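Local structure of putative fructose-aminoacid-6-phosphate deglycase (Bacillus subtilis, 3EUA) at residues T284-D288 and S289-Y293. The protein converts a range of fructosamine 6-phosphates to glucose 6-phosphate and a free amino acid. Residues are numbered along the deposited sequence; the frame is centred on the assembly and turned at random.
Sequences TAIDD and SVKGY
K291, in the first turn of helix 288-313, folds back along D288 and returns its ammonium group to the loop that leads into the helix. Its CB lies 4.1 Å from D287 O, and CG, set anti to the carbonyl carbon (chi1 -65°), passes closer to that oxygen and to D288 CA. CD and CE run beside the D288 carboxylate, CD 4.0 Å from D288 OD1 and CE close against it, the two side chains pointing the same way, before a bend at chi4 (-55°) turns NZ toward I286 O. There NZ donates to I286 O at 2.9 Å, tilted 25° from the carbonyl plane, forms a salt bridge with D288 OD1 at 3.2 Å, and also bonds to F283 O. On the N-cap residue D287, OD2 accepts S289 N at 3.1 Å from above the carboxylate plane. D287 O receives V290 N at 3.1 Å and, weakly, K291 N. I286 CG2 packs on V290 CG2 at 3.9 Å, the two side chains crossing at about a right angle. Two aspartates thus place negative charge at the N-terminus of this SIS-domain helix, where it should interact favourably with the helix dipole; the lysine ties the preceding loop to the first turn and probably offsets part of that charge.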
ATOM      1  N   THR A 284      16.792  25.632  -3.227  1.00 26.96           N
ATOM      2  CA  THR A 284      16.639  27.081  -3.196  1.00 27.34           C
ATOM      3  C   THR A 284      16.007  27.685  -4.463  1.00 27.82           C
ATOM      4  O   THR A 284      15.412  28.771  -4.381  1.00 28.74           O
ATOM      5  CB  THR A 284      18.037  27.776  -2.875  1.00 27.30           C
ATOM      6  OG1 THR A 284      18.977  27.546  -3.928  1.00 27.46           O
ATOM      7  CG2 THR A 284      18.648  27.240  -1.567  1.00 27.33           C
ATOM      8  N   ALA A 285      16.126  27.003  -5.608  1.00 27.76           N
ATOM      9  CA  ALA A 285      15.521  27.463  -6.867  1.00 27.95           C
ATOM     10  C   ALA A 285      14.142  26.822  -7.103  1.00 28.07           C
ATOM     11  O   ALA A 285      13.530  27.034  -8.146  1.00 28.53           O
ATOM     12  CB  ALA A 285      16.465  27.171  -8.032  1.00 28.01           C
ATOM     13  N   ILE A 286      13.666  26.025  -6.152  1.00 27.91           N
ATOM     14  CA  ILE A 286      12.371  25.375  -6.264  1.00 27.64           C
ATOM     15  C   ILE A 286      11.389  26.116  -5.371  1.00 27.35           C
ATOM     16  O   ILE A 286      11.732  26.432  -4.227  1.00 27.61           O
ATOM     17  CB  ILE A 286      12.446  23.897  -5.829  1.00 27.66           C
ATOM     18  CG1 ILE A 286      13.618  23.159  -6.511  1.00 28.54           C
ATOM     19  CG2 ILE A 286      11.093  23.212  -6.096  1.00 26.02           C
ATOM     20  CD1 ILE A 286      13.495  23.070  -7.992  1.00 27.42           C
ATOM     21  N   ASP A 287      10.177  26.379  -5.871  1.00 26.99           N
ATOM     22  CA  ASP A 287       9.150  27.072  -5.098  1.00 27.04           C
ATOM     23  C   ASP A 287       8.678  26.209  -3.912  1.00 26.69           C
ATOM     24  O   ASP A 287       8.527  24.991  -4.031  1.00 25.88           O
ATOM     25  CB  ASP A 287       7.965  27.410  -6.003  1.00 26.97           C
ATOM     26  CG  ASP A 287       7.020  28.438  -5.389  1.00 29.05           C
ATOM     27  OD1 ASP A 287       7.350  29.631  -5.455  1.00 31.33           O
ATOM     28  OD2 ASP A 287       5.919  28.087  -4.922  1.00 30.46           O
ATOM     29  N   ASP A 288       8.455  26.853  -2.763  1.00 26.79           N
ATOM     30  CA  ASP A 288       7.970  26.172  -1.564  1.00 27.01           C
ATOM     31  C   ASP A 288       6.673  25.382  -1.801  1.00 26.59           C
ATOM     32  O   ASP A 288       6.446  24.346  -1.159  1.00 26.37           O
ATOM     33  CB  ASP A 288       7.716  27.191  -0.424  1.00 27.79           C
ATOM     34  CG  ASP A 288       9.003  27.788   0.182  1.00 30.60           C
ATOM     35  OD1 ASP A 288      10.111  27.325  -0.154  1.00 34.92           O
ATOM     36  OD2 ASP A 288       8.915  28.740   1.023  1.00 34.77           O
ATOM     37  N   SER A 289       5.822  25.869  -2.699  1.00 25.47           N
ATOM     38  CA  SER A 289       4.555  25.201  -2.991  1.00 24.72           C
ATOM     39  C   SER A 289       4.707  23.788  -3.568  1.00 24.34           C
ATOM     40  O   SER A 289       3.796  22.977  -3.477  1.00 24.90           O
ATOM     41  CB  SER A 289       3.745  26.069  -3.963  1.00 24.87           C
ATOM     42  OG  SER A 289       4.406  26.261  -5.203  1.00 23.33           O
ATOM     43  N   VAL A 290       5.867  23.484  -4.139  1.00 23.53           N
ATOM     44  CA  VAL A 290       6.103  22.188  -4.766  1.00 22.81           C
ATOM     45  C   VAL A 290       7.369  21.440  -4.289  1.00 22.60           C
ATOM     46  O   VAL A 290       7.602  20.333  -4.780  1.00 22.34           O
ATOM     47  CB  VAL A 290       6.129  22.348  -6.328  1.00 22.74           C
ATOM     48  CG1 VAL A 290       4.794  22.858  -6.842  1.00 22.64           C
ATOM     49  CG2 VAL A 290       7.235  23.292  -6.786  1.00 22.16           C
ATOM     50  N   LYS A 291       8.171  21.988  -3.351  1.00 22.34           N
ATOM     51  CA  LYS A 291       9.380  21.283  -2.848  1.00 22.43           C
ATOM     52  C   LYS A 291       9.068  19.866  -2.333  1.00 21.54           C
ATOM     53  O   LYS A 291       9.793  18.880  -2.585  1.00 20.14           O
ATOM     54  CB  LYS A 291      10.057  21.999  -1.666  1.00 22.61           C
ATOM     55  CG  LYS A 291      10.673  23.346  -1.866  1.00 24.82           C
ATOM     56  CD  LYS A 291      11.603  23.599  -0.664  1.00 24.85           C
ATOM     57  CE  LYS A 291      11.938  25.084  -0.413  1.00 29.79           C
ATOM     58  NZ  LYS A 291      12.512  25.819  -1.544  1.00 32.83           N
ATOM     59  N   GLY A 292       7.946  19.750  -1.626  1.00 20.62           N
ATOM     60  CA  GLY A 292       7.560  18.463  -1.047  1.00 19.69           C
ATOM     61  C   GLY A 292       7.184  17.447  -2.098  1.00 19.45           C
ATOM     62  O   GLY A 292       7.405  16.228  -1.913  1.00 18.76           O
ATOM     63  N   TYR A 293       6.648  17.935  -3.221  1.00 18.85           N
ATOM     64  CA  TYR A 293       6.264  17.050  -4.304  1.00 18.77           C
ATOM     65  C   TYR A 293       7.453  16.631  -5.150  1.00 18.51           C
ATOM     66  O   TYR A 293       7.437  15.535  -5.727  1.00 18.35           O
ATOM     67  CB  TYR A 293       5.210  17.706  -5.212  1.00 19.38           C
ATOM     68  CG  TYR A 293       3.960  18.236  -4.513  1.00 19.85           C
ATOM     69  CD1 TYR A 293       3.336  17.509  -3.505  1.00 20.92           C
ATOM     70  CD2 TYR A 293       3.319  19.392  -4.963  1.00 20.24           C
ATOM     71  CE1 TYR A 293       2.187  17.965  -2.894  1.00 20.73           C
ATOM     72  CE2 TYR A 293       2.140  19.870  -4.334  1.00 21.00           C
ATOM     73  CZ  TYR A 293       1.584  19.124  -3.307  1.00 20.94           C
ATOM     74  OH  TYR A 293       0.424  19.476  -2.654  1.00 21.16           O
TER
HETATM   75  O   HOH W   1       6.420  21.831  -0.410  1.00 34.43           O